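Local coordinates for protein pyruvate kinase 1 (Trypanosoma brucei brucei, PDB 4KCT) that catalyses the transfer of phosphate from phosphoenolpyruvate to ADP, the last step of glycolysis, and also has an intrinsic activity that decarboxylates oxaloacetate, at residues C26-S31 against S44-A49; N40-G45 against L75-G80; T297-S302 against S315-A320; V328-E333 against E342-M347. One frame throughout, in Å; residues are numbered along the deposited sequence.

Interaction 1. Residues C26-S31 against S44-A49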
loop_
_atom_site.group_PDB
_atom_site.type_symbol
_atom_site.label_atom_id
_atom_site.label_comp_id
_atom_site.label_asym_id
_atom_site.label_seq_id
_atom_site.Cartn_x
_atom_site.Cartn_y
_atom_site.Cartn_z
ATOM N N CYS A 26 6.047 -16.925 -34.903
ATOM C CA CYS A 26 6.357 -16.462 -36.273
ATOM C C CYS A 26 5.436 -17.120 -37.269
ATOM O O CYS A 26 5.299 -18.347 -37.279
ATOM C CB CYS A 26 7.794 -16.825 -36.647
ATOM S SG CYS A 26 9.001 -16.092 -35.527
ATOM N N THR A 27 4.849 -16.307 -38.137
ATOM C CA THR A 27 4.102 -16.803 -39.288
ATOM C C THR A 27 5.017 -17.266 -40.411
ATOM O O THR A 27 5.956 -16.556 -40.796
ATOM C CB THR A 27 3.152 -15.727 -39.827
ATOM O OG1 THR A 27 2.404 -15.201 -38.739
ATOM C CG2 THR A 27 2.173 -16.333 -40.884
ATOM N N ILE A 28 4.744 -18.463 -40.934
ATOM C CA ILE A 28 5.563 -19.036 -41.985
ATOM C C ILE A 28 4.972 -18.681 -43.368
ATOM O O ILE A 28 3.755 -18.595 -43.531
ATOM C CB ILE A 28 5.678 -20.559 -41.833
ATOM C CG1 ILE A 28 6.138 -20.913 -40.400
ATOM C CG2 ILE A 28 6.649 -21.134 -42.880
ATOM C CD1 ILE A 28 7.348 -20.108 -39.906
ATOM N N GLY A 29 5.845 -18.373 -44.315
ATOM C CA GLY A 29 5.413 -18.030 -45.679
ATOM C C GLY A 29 6.589 -18.208 -46.609
ATOM O O GLY A 29 7.588 -18.807 -46.221
ATOM N N PRO A 30 6.489 -17.677 -47.842
ATOM C CA PRO A 30 7.543 -17.907 -48.827
ATOM C C PRO A 30 8.933 -17.474 -48.342
ATOM O O PRO A 30 9.911 -18.067 -48.739
ATOM C CB PRO A 30 7.107 -17.063 -50.044
ATOM C CG PRO A 30 5.963 -16.223 -49.576
ATOM C CD PRO A 30 5.367 -16.895 -48.380
ATOM N N SER A 31 9.019 -16.482 -47.456
ATOM C CA SER A 31 10.332 -16.076 -46.938
ATOM C C SER A 31 10.957 -17.139 -46.049
ATOM O O SER A 31 12.164 -17.077 -45.765
ATOM C CB SER A 31 10.238 -14.769 -46.154
ATOM O OG SER A 31 10.046 -13.687 -47.012
ATOM N N SER A 44 17.108 -18.002 -34.244
ATOM C CA SER A 44 16.900 -16.579 -33.974
ATOM C C SER A 44 15.945 -16.332 -32.798
ATOM O O SER A 44 15.951 -15.233 -32.201
ATOM C CB SER A 44 16.383 -15.861 -35.225
ATOM O OG SER A 44 17.348 -15.893 -36.267
ATOM N N GLY A 45 15.086 -17.312 -32.510
ATOM C CA GLY A 45 14.189 -17.229 -31.346
ATOM C C GLY A 45 12.720 -17.570 -31.559
ATOM O O GLY A 45 11.893 -17.405 -30.643
ATOM N N MET A 46 12.381 -18.172 -32.694
ATOM C CA MET A 46 10.998 -18.616 -32.889
ATOM C C MET A 46 10.698 -19.776 -31.937
ATOM O O MET A 46 11.457 -20.738 -31.902
ATOM C CB MET A 46 10.775 -19.108 -34.310
ATOM C CG MET A 46 9.386 -19.712 -34.479
ATOM S SD MET A 46 8.985 -20.311 -36.163
ATOM C CE MET A 46 10.112 -21.695 -36.335
ATOM N N SER A 47 9.604 -19.683 -31.180
ATOM C CA SER A 47 9.117 -20.813 -30.360
ATOM C C SER A 47 7.913 -21.523 -30.964
ATOM O O SER A 47 7.646 -22.675 -30.626
ATOM C CB SER A 47 8.751 -20.340 -28.944
ATOM O OG SER A 47 9.934 -20.021 -28.227
ATOM N N VAL A 48 7.091 -20.791 -31.722
ATOM C CA VAL A 48 5.852 -21.381 -32.309
ATOM C C VAL A 48 5.754 -20.920 -33.746
ATOM O O VAL A 48 6.006 -19.748 -34.034
ATOM C CB VAL A 48 4.579 -20.898 -31.595
ATOM C CG1 VAL A 48 3.319 -21.392 -32.339
ATOM C CG2 VAL A 48 4.575 -21.343 -30.107
ATOM N N ALA A 49 5.489 -21.868 -34.656
ATOM C CA ALA A 49 5.288 -21.565 -36.060
ATOM C C ALA A 49 3.792 -21.450 -36.374
ATOM O O ALA A 49 3.009 -22.360 -36.080
ATOM C CB ALA A 49 5.938 -22.643 -36.935
#

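Interaction 2. Residues N40-G45 against L75-G80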
loop_
_atom_site.group_PDB
_atom_site.type_symbol
_atom_site.label_atom_id
_atom_site.label_comp_id
_atom_site.label_asym_id
_atom_site.label_seq_id
_atom_site.Cartn_x
_atom_site.Cartn_y
_atom_site.Cartn_z
ATOM N N ASN A 40 17.139 -21.338 -39.161
ATOM C CA ASN A 40 17.578 -20.011 -38.802
ATOM C C ASN A 40 16.557 -19.253 -37.950
ATOM O O ASN A 40 16.931 -18.493 -37.051
ATOM C CB ASN A 40 17.942 -19.213 -40.044
ATOM C CG ASN A 40 19.245 -19.681 -40.669
ATOM O OD1 ASN A 40 20.090 -20.232 -39.992
ATOM N ND2 ASN A 40 19.390 -19.477 -41.962
ATOM N N LEU A 41 15.283 -19.369 -38.300
ATOM C CA LEU A 41 14.231 -18.757 -37.494
ATOM C C LEU A 41 14.271 -19.285 -36.060
ATOM O O LEU A 41 14.084 -18.531 -35.108
ATOM C CB LEU A 41 12.861 -19.037 -38.093
ATOM C CG LEU A 41 12.175 -18.017 -39.003
ATOM C CD1 LEU A 41 10.653 -18.213 -38.987
ATOM C CD2 LEU A 41 12.533 -16.572 -38.662
ATOM N N MET A 42 14.412 -20.599 -35.916
ATOM C CA MET A 42 14.477 -21.219 -34.596
ATOM C C MET A 42 15.707 -20.729 -33.824
ATOM O O MET A 42 15.606 -20.331 -32.660
ATOM C CB MET A 42 14.514 -22.737 -34.736
ATOM C CG MET A 42 13.173 -23.305 -35.166
ATOM S SD MET A 42 13.297 -25.014 -35.718
ATOM C CE MET A 42 11.642 -25.217 -36.406
ATOM N N LYS A 43 16.856 -20.698 -34.485
ATOM C CA LYS A 43 18.059 -20.176 -33.831
ATOM C C LYS A 43 17.875 -18.733 -33.453
ATOM O O LYS A 43 18.394 -18.286 -32.456
ATOM C CB LYS A 43 19.278 -20.320 -34.736
ATOM C CG LYS A 43 19.744 -21.752 -34.876
ATOM C CD LYS A 43 20.690 -21.864 -36.066
ATOM C CE LYS A 43 21.478 -23.145 -36.026
ATOM N NZ LYS A 43 22.520 -23.101 -37.091
ATOM N N SER A 44 17.108 -18.002 -34.244
ATOM C CA SER A 44 16.900 -16.579 -33.974
ATOM C C SER A 44 15.945 -16.332 -32.798
ATOM O O SER A 44 15.951 -15.233 -32.201
ATOM C CB SER A 44 16.383 -15.861 -35.225
ATOM O OG SER A 44 17.348 -15.893 -36.267
ATOM N N GLY A 45 15.086 -17.312 -32.510
ATOM C CA GLY A 45 14.189 -17.229 -31.346
ATOM C C GLY A 45 12.720 -17.570 -31.559
ATOM O O GLY A 45 11.893 -17.405 -30.643
ATOM N N LEU A 75 17.725 -29.604 -34.856
ATOM C CA LEU A 75 18.288 -28.782 -33.780
ATOM C C LEU A 75 17.979 -29.322 -32.375
ATOM O O LEU A 75 18.352 -28.710 -31.381
ATOM C CB LEU A 75 17.781 -27.340 -33.894
ATOM C CG LEU A 75 18.157 -26.578 -35.157
ATOM C CD1 LEU A 75 17.517 -25.187 -35.157
ATOM C CD2 LEU A 75 19.668 -26.483 -35.273
ATOM N N GLY A 76 17.179 -30.377 -32.295
ATOM C CA GLY A 76 16.814 -30.957 -30.993
ATOM C C GLY A 76 15.867 -30.051 -30.207
ATOM O O GLY A 76 15.904 -30.016 -28.969
ATOM N N LEU A 77 15.015 -29.319 -30.920
ATOM C CA LEU A 77 14.080 -28.390 -30.274
ATOM C C LEU A 77 12.649 -28.915 -30.310
ATOM O O LEU A 77 12.267 -29.634 -31.224
ATOM C CB LEU A 77 14.136 -27.038 -30.963
ATOM C CG LEU A 77 15.509 -26.368 -30.966
ATOM C CD1 LEU A 77 15.452 -25.051 -31.743
ATOM C CD2 LEU A 77 15.979 -26.129 -29.539
ATOM N N HIS A 78 11.830 -28.417 -29.392
ATOM C CA HIS A 78 10.401 -28.663 -29.405
ATOM C C HIS A 78 9.744 -27.391 -29.837
ATOM O O HIS A 78 9.839 -26.380 -29.129
ATOM C CB HIS A 78 9.941 -28.982 -27.986
ATOM C CG HIS A 78 10.567 -30.221 -27.418
ATOM N ND1 HIS A 78 10.334 -31.448 -27.928
ATOM C CD2 HIS A 78 11.452 -30.398 -26.356
ATOM C CE1 HIS A 78 11.058 -32.358 -27.252
ATOM N NE2 HIS A 78 11.699 -31.725 -26.257
ATOM N N ILE A 79 9.168 -27.384 -31.037
ATOM C CA ILE A 79 8.563 -26.159 -31.582
ATOM C C ILE A 79 7.051 -26.363 -31.762
ATOM O O ILE A 79 6.632 -27.359 -32.335
ATOM C CB ILE A 79 9.207 -25.792 -32.934
ATOM C CG1 ILE A 79 10.721 -25.553 -32.749
ATOM C CG2 ILE A 79 8.469 -24.631 -33.615
ATOM C CD1 ILE A 79 11.073 -24.378 -31.851
ATOM N N GLY A 80 6.248 -25.448 -31.204
ATOM C CA GLY A 80 4.804 -25.527 -31.332
ATOM C C GLY A 80 4.393 -25.257 -32.775
ATOM O O GLY A 80 4.995 -24.420 -33.452
#

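Interaction 3. Residues T297-S302 against S315-A320. With PYR (pyruvic acid), chain E.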
loop_
_atom_site.group_PDB
_atom_site.type_symbol
_atom_site.label_atom_id
_atom_site.label_comp_id
_atom_site.label_asym_id
_atom_site.label_seq_id
_atom_site.Cartn_x
_atom_site.Cartn_y
_atom_site.Cartn_z
ATOM N N THR A 297 0.263 -8.468 -34.467
ATOM C CA THR A 297 -0.085 -7.683 -35.657
ATOM C C THR A 297 0.601 -6.322 -35.711
ATOM O O THR A 297 0.474 -5.494 -34.792
ATOM C CB THR A 297 -1.606 -7.558 -35.874
ATOM O OG1 THR A 297 -2.160 -8.868 -36.069
ATOM C CG2 THR A 297 -1.880 -6.685 -37.127
ATOM N N GLN A 298 1.448 -6.170 -36.720
ATOM C CA GLN A 298 2.197 -4.935 -36.972
ATOM C C GLN A 298 3.158 -4.511 -35.879
ATOM O O GLN A 298 3.639 -3.362 -35.890
ATOM C CB GLN A 298 1.262 -3.784 -37.353
ATOM C CG GLN A 298 0.526 -4.013 -38.685
ATOM C CD GLN A 298 -0.313 -2.799 -39.090
ATOM O OE1 GLN A 298 -0.842 -2.101 -38.238
ATOM N NE2 GLN A 298 -0.247 -2.436 -40.374
ATOM N N MET A 299 3.649 -5.476 -35.109
ATOM C CA MET A 299 4.551 -5.131 -34.033
ATOM C C MET A 299 5.871 -4.573 -34.548
ATOM O O MET A 299 6.405 -3.654 -33.970
ATOM C CB MET A 299 4.779 -6.320 -33.094
ATOM C CG MET A 299 3.455 -6.880 -32.564
ATOM S SD MET A 299 3.664 -7.635 -30.943
ATOM C CE MET A 299 3.809 -6.209 -29.875
ATOM N N LEU A 300 6.408 -5.171 -35.624
ATOM C CA LEU A 300 7.670 -4.718 -36.201
ATOM C C LEU A 300 7.510 -4.581 -37.723
ATOM O O LEU A 300 8.434 -4.864 -38.482
ATOM C CB LEU A 300 8.807 -5.718 -35.872
ATOM C CG LEU A 300 9.277 -5.739 -34.396
ATOM C CD1 LEU A 300 10.254 -6.901 -34.178
ATOM C CD2 LEU A 300 9.950 -4.411 -34.022
ATOM N N GLU A 301 6.377 -4.025 -38.126
ATOM C CA GLU A 301 5.911 -4.060 -39.506
ATOM C C GLU A 301 6.963 -3.538 -40.514
ATOM O O GLU A 301 7.160 -4.111 -41.582
ATOM C CB GLU A 301 4.620 -3.240 -39.616
ATOM C CG GLU A 301 3.934 -3.318 -40.967
ATOM C CD GLU A 301 3.487 -4.720 -41.313
ATOM O OE1 GLU A 301 3.216 -4.972 -42.507
ATOM O OE2 GLU A 301 3.360 -5.558 -40.399
ATOM N N SER A 302 7.578 -2.414 -40.200
ATOM C CA SER A 302 8.454 -1.765 -41.176
ATOM C C SER A 302 9.659 -2.663 -41.493
ATOM O O SER A 302 10.320 -2.487 -42.528
ATOM C CB SER A 302 8.939 -0.428 -40.650
ATOM O OG SER A 302 9.882 -0.613 -39.599
ATOM N N SER A 315 9.025 0.314 -29.168
ATOM C CA SER A 315 8.274 0.564 -27.959
ATOM C C SER A 315 7.002 -0.316 -27.852
ATOM O O SER A 315 6.652 -0.784 -26.773
ATOM C CB SER A 315 7.975 2.042 -27.810
ATOM O OG SER A 315 6.614 2.310 -27.900
ATOM N N ASP A 316 6.375 -0.595 -28.986
ATOM C CA ASP A 316 5.220 -1.497 -29.023
ATOM C C ASP A 316 5.589 -2.884 -28.465
ATOM O O ASP A 316 4.839 -3.468 -27.652
ATOM C CB ASP A 316 4.741 -1.634 -30.480
ATOM C CG ASP A 316 3.408 -2.384 -30.603
ATOM O OD1 ASP A 316 2.483 -2.161 -29.786
ATOM O OD2 ASP A 316 3.299 -3.226 -31.508
ATOM N N VAL A 317 6.677 -3.456 -28.955
ATOM C CA VAL A 317 7.105 -4.764 -28.428
ATOM C C VAL A 317 7.405 -4.695 -26.915
ATOM O O VAL A 317 6.923 -5.540 -26.129
ATOM C CB VAL A 317 8.299 -5.340 -29.223
ATOM C CG1 VAL A 317 8.799 -6.637 -28.593
ATOM C CG2 VAL A 317 7.894 -5.580 -30.693
ATOM N N ALA A 318 8.167 -3.690 -26.497
ATOM C CA ALA A 318 8.565 -3.582 -25.086
ATOM C C ALA A 318 7.313 -3.418 -24.235
ATOM O O ALA A 318 7.174 -4.033 -23.191
ATOM C CB ALA A 318 9.515 -2.389 -24.878
ATOM N N ASN A 319 6.384 -2.601 -24.696
ATOM C CA ASN A 319 5.166 -2.376 -23.915
ATOM C C ASN A 319 4.199 -3.546 -23.839
ATOM O O ASN A 319 3.539 -3.742 -22.803
ATOM C CB ASN A 319 4.457 -1.088 -24.363
ATOM C CG ASN A 319 5.110 0.147 -23.775
ATOM O OD1 ASN A 319 5.307 0.216 -22.556
ATOM N ND2 ASN A 319 5.637 1.018 -24.637
ATOM N N ALA A 320 4.154 -4.369 -24.894
ATOM C CA ALA A 320 3.382 -5.628 -24.841
ATOM C C ALA A 320 3.958 -6.555 -23.760
ATOM O O ALA A 320 3.215 -7.120 -22.947
ATOM C CB ALA A 320 3.364 -6.339 -26.217
HETATM C C PYR E . -5.423 -9.839 -36.772
HETATM O O PYR E . -4.589 -9.075 -36.212
HETATM O OXT PYR E . -6.555 -9.395 -37.117
HETATM C CA PYR E . -5.126 -11.299 -36.904
HETATM O O3 PYR E . -5.929 -12.054 -37.483
HETATM C CB PYR E . -3.905 -11.871 -36.232
#

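Interaction 4. Residues V328-E333 against E342-M347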
loop_
_atom_site.group_PDB
_atom_site.type_symbol
_atom_site.label_atom_id
_atom_site.label_comp_id
_atom_site.label_asym_id
_atom_site.label_seq_id
_atom_site.Cartn_x
_atom_site.Cartn_y
_atom_site.Cartn_z
ATOM N N VAL A 328 4.692 -12.481 -28.111
ATOM C CA VAL A 328 4.483 -11.519 -29.141
ATOM C C VAL A 328 4.605 -12.221 -30.491
ATOM O O VAL A 328 5.170 -13.308 -30.595
ATOM C CB VAL A 328 5.527 -10.364 -29.048
ATOM C CG1 VAL A 328 5.169 -9.450 -27.868
ATOM C CG2 VAL A 328 6.924 -10.923 -28.826
ATOM N N MET A 329 3.983 -11.656 -31.503
ATOM C CA MET A 329 3.798 -12.400 -32.728
ATOM C C MET A 329 4.262 -11.593 -33.925
ATOM O O MET A 329 4.256 -10.342 -33.895
ATOM C CB MET A 329 2.345 -12.787 -32.902
ATOM C CG MET A 329 2.100 -13.640 -34.137
ATOM S SD MET A 329 0.442 -14.325 -34.073
ATOM C CE MET A 329 -0.327 -13.407 -35.423
ATOM N N LEU A 330 4.762 -12.308 -34.927
ATOM C CA LEU A 330 5.135 -11.717 -36.210
ATOM C C LEU A 330 4.285 -12.341 -37.327
ATOM O O LEU A 330 3.980 -13.557 -37.306
ATOM C CB LEU A 330 6.652 -11.936 -36.465
ATOM C CG LEU A 330 7.570 -11.290 -35.412
ATOM C CD1 LEU A 330 8.981 -11.875 -35.518
ATOM C CD2 LEU A 330 7.612 -9.767 -35.571
ATOM N N SER A 331 3.862 -11.504 -38.270
ATOM C CA SER A 331 3.028 -11.969 -39.373
ATOM C C SER A 331 3.764 -11.822 -40.687
ATOM O O SER A 331 4.715 -12.586 -40.947
ATOM C CB SER A 331 1.684 -11.239 -39.371
ATOM O OG SER A 331 0.992 -11.591 -38.177
ATOM N N GLY A 332 3.449 -10.772 -41.444
ATOM C CA GLY A 332 4.138 -10.544 -42.736
ATOM C C GLY A 332 5.652 -10.342 -42.570
ATOM O O GLY A 332 6.444 -10.707 -43.460
ATOM N N GLU A 333 6.073 -9.807 -41.417
ATOM C CA GLU A 333 7.530 -9.644 -41.134
ATOM C C GLU A 333 8.334 -10.933 -41.387
ATOM O O GLU A 333 9.509 -10.879 -41.801
ATOM C CB GLU A 333 7.761 -9.166 -39.684
ATOM C CG GLU A 333 7.045 -7.856 -39.309
ATOM C CD GLU A 333 5.742 -8.090 -38.522
ATOM O OE1 GLU A 333 4.934 -8.948 -38.927
ATOM O OE2 GLU A 333 5.487 -7.355 -37.548
ATOM N N GLU A 342 16.533 -11.256 -38.895
ATOM C CA GLU A 342 16.899 -10.037 -38.170
ATOM C C GLU A 342 15.681 -9.526 -37.356
ATOM O O GLU A 342 15.858 -8.942 -36.297
ATOM C CB GLU A 342 17.365 -8.931 -39.128
ATOM C CG GLU A 342 18.726 -9.202 -39.781
ATOM C CD GLU A 342 18.625 -10.102 -41.011
ATOM O OE1 GLU A 342 17.514 -10.509 -41.393
ATOM O OE2 GLU A 342 19.680 -10.479 -41.555
ATOM N N VAL A 343 14.482 -9.631 -37.927
ATOM C CA VAL A 343 13.283 -9.165 -37.217
ATOM C C VAL A 343 13.035 -9.995 -35.944
ATOM O O VAL A 343 12.809 -9.432 -34.866
ATOM C CB VAL A 343 12.017 -9.057 -38.127
ATOM C CG1 VAL A 343 11.535 -10.415 -38.576
ATOM C CG2 VAL A 343 10.885 -8.346 -37.384
ATOM N N VAL A 344 13.242 -11.307 -36.035
ATOM C CA VAL A 344 13.096 -12.167 -34.856
ATOM C C VAL A 344 14.178 -11.864 -33.818
ATOM O O VAL A 344 13.901 -11.782 -32.627
ATOM C CB VAL A 344 13.100 -13.652 -35.226
ATOM C CG1 VAL A 344 13.220 -14.517 -33.962
ATOM C CG2 VAL A 344 11.826 -13.998 -36.035
ATOM N N GLN A 345 15.404 -11.649 -34.285
ATOM C CA GLN A 345 16.492 -11.279 -33.386
ATOM C C GLN A 345 16.247 -9.946 -32.666
ATOM O O GLN A 345 16.480 -9.847 -31.465
ATOM C CB GLN A 345 17.841 -11.260 -34.142
ATOM C CG GLN A 345 18.318 -12.666 -34.545
ATOM C CD GLN A 345 19.372 -12.627 -35.654
ATOM O OE1 GLN A 345 19.965 -11.593 -35.901
ATOM N NE2 GLN A 345 19.526 -13.732 -36.378
ATOM N N TYR A 346 15.750 -8.929 -33.388
ATOM C CA TYR A 346 15.359 -7.659 -32.733
ATOM C C TYR A 346 14.269 -7.908 -31.716
ATOM O O TYR A 346 14.309 -7.360 -30.612
ATOM C CB TYR A 346 14.862 -6.622 -33.743
ATOM C CG TYR A 346 15.885 -5.609 -34.140
ATOM C CD1 TYR A 346 16.273 -4.609 -33.263
ATOM C CD2 TYR A 346 16.506 -5.671 -35.391
ATOM C CE1 TYR A 346 17.236 -3.684 -33.623
ATOM C CE2 TYR A 346 17.483 -4.767 -35.747
ATOM C CZ TYR A 346 17.808 -3.746 -34.880
ATOM O OH TYR A 346 18.783 -2.851 -35.230
ATOM N N MET A 347 13.245 -8.663 -32.122
ATOM C CA MET A 347 12.105 -8.911 -31.234
ATOM C C MET A 347 12.569 -9.567 -29.925
ATOM O O MET A 347 12.196 -9.132 -28.839
ATOM C CB MET A 347 11.069 -9.820 -31.904
ATOM C CG MET A 347 9.794 -9.907 -31.064
ATOM S SD MET A 347 8.389 -10.562 -32.024
ATOM C CE MET A 347 7.391 -9.066 -32.224
#

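Interaction 1. Residues C26-S31 against S44-A49
Two neighbouring parallel strands of the (beta/alpha)8 TIM barrel meet here: the end of strand 23-27 lies beside strand 46-52, the chain having passed from one to the other through helix 35-44 in a beta-alpha-beta crossover. Cys26 pairs with Ala49, their CA atoms 5.2 Å apart. The amide N of Cys26 donates to Val48 O at 3.0 Å, almost along the C=O axis, and the N-H points straight at the oxygen (165°). Gly45, in a Schellman motif with positive phi, ends the helix and turns the chain into the second strand. Met46 then lays its side chain beside Cys26: with CG anti to the backbone N (chi1 174°), CB and CG run past the thiol, and SG of Cys26 comes to 3.7 Å from CB of Met46. Leu41 of the crossover helix touches Cys26, Ile28 and Met46, so this buried patch is the seam between barrel wall and helix layer. A bend at chi3 of Met46 turns its methyl aside and leaves the sulfur facing Ile28, whose chain crosses that of Met46 at about a right angle. The CD1 methyl of Ile28 stands 4.1 Å from SD of Met46, while its CG1 lies 3.9 Å from CB of Ala49.

Interaction 2. Residues N40-G45 against L75-G80
Met42 holds CG anti to its carbonyl carbon (chi1 -72°) and is extended beyond it (chi2 166°, chi3 -170°), so the whole thioether reaches out from helix 35-44 toward the loop that follows helix 58-75. Leu75, Leu77 and Ile79 also set their gamma carbon (CG1 in Ile79) anti to the carbonyl carbon, and all three lean toward the helix. Met42 is the hub. Two leucine methyls, CD1 of Leu75 and CD1 of Leu77, come to its CB from the same side, each 3.9 Å away. Farther out the chain crosses Ile79 obliquely: Met42 CG lies near CD1 of Ile79, and Met42 CE reaches CG1 of Ile79 at 3.8 Å. Ala71 and Ala72 of helix 58-75 also touch Met42. On the solvent side, the extended Lys43 chain passes Leu75 at about a right angle, its CE 3.9 Å from Leu75 CD2. Helix 58-75 ends in a Schellman motif at Gly76, where positive phi swings the chain toward the next barrel strand. In the last turn of the first helix, Asn40 O accepts two bonds, from Ser44 N at 2.9 Å and from Ser44 OG at 2.7 Å, the hydroxyl lying above the carbonyl plane. The contact thus joins the C-terminal end of one outer helix of the TIM barrel, 35-44, to the end of helix 58-75 and the loop leading into strand 80-84. No hydrogen bond crosses it, so its cohesion is essentially hydrophobic, graded from the buried pair Met42 and Ile79 to the aliphatic part of an exposed lysine.

Interaction 3. Residues T297-S302 against S315-A320
Met299 carries this contact between the loop after strand 293-296 and helix 311-323. Its CB sits 4.0 Å from CG2 of Val317. CG, anti to the carbonyl carbon (chi1 -55°), lies 3.8 Å from OD2 of Asp316, and the two side chains cross at about a right angle. The chain bends at chi3 (75°) and tucks CE against the helix, 3.7 Å from CB of Ala320 and 3.4 Å from OD2 of Asp316. Asp316 OD2 also lies 3.4 Å from CA of Met299; its charge is met by a salt bridge to Arg263, while OD1 bonds Ser315 of the second subunit. The Leu300 side chain crosses Val317 at about a right angle, CG 4.0 Å from CG2 of Val317. Thr297 turns away from the helix and donates from OG1 to O of pyruvate, a very short bond of 2.4 Å. Arg263, a pocket residue, bonds the carbonyl of Thr297 as well as Asp316, and so links helix and loop. Gln298 reaches the backbone N of Arg311 of the second subunit. A loop at the C-terminal end of a barrel strand, presenting a ligand-binding residue, is characteristic of TIM-barrel active sites, here that of pyruvate kinase.

Interaction 4. Residues V328-E333 against E342-M347
Strand 328-330 and helix 342-347 run nearly antiparallel, at 167°, with axes 10.3 Å apart: the last strand of the TIM barrel with the helix that packs on its outside. Val328 and Leu330 point toward the helix, whereas Met329 between them points away, to the barrel interior, where it touches the bound pyruvate. Met347 fills the gap between the two outward residues. With CG anti to the backbone N (chi1 -172°), it slides past Val328 in the opposite direction, placing SD 3.5 Å from CG2 of Val328. Leu330 comes at it tip to tip, and CE of Met347 lies only 3.4 Å from CD2 of Leu330, closer than usual for two carbons. The other methyl of Leu330, CD1, rests 3.6 Å from CG2 of Val344, while CG2 of Val343 faces both CD2 of Leu330 and CB of Glu333, each 4.0 Å away. No hydrogen bond crosses this buried layer. Past the strand, Glu333 has a strongly bent chain (chi2 100°) that folds its carboxylate back over the turn, with OE2 held by the backbone N of Leu300. Its OE1 accepts from the backbone N of Ser331 at 2.8 Å, the donor standing above the carboxylate plane.

In the fold
All four contacts belong to the (beta/alpha)8 barrel. Interactions 1 and 4 meet where its first and last strands adjoin and close the sheet: Thr27 OG1 lies 2.7 Å from Leu330 O, probably hydrogen-bonded. Interaction 2 shares Ser44 and Gly45 with interaction 1 and carries the wall on to the third strand, Ala49 N being 2.9 Å from Gly80 O. Interactions 3 and 4 touch through Leu300 CD1 and Val343 CG2, 3.6 Å apart, and both supply the pyruvate pocket, with Thr297 and Met329. The centres of interactions 1 and 3 are about 16 Å apart, and interaction 1 lies away from the pocket, the Val48 side chain being about 13 Å from pyruvate.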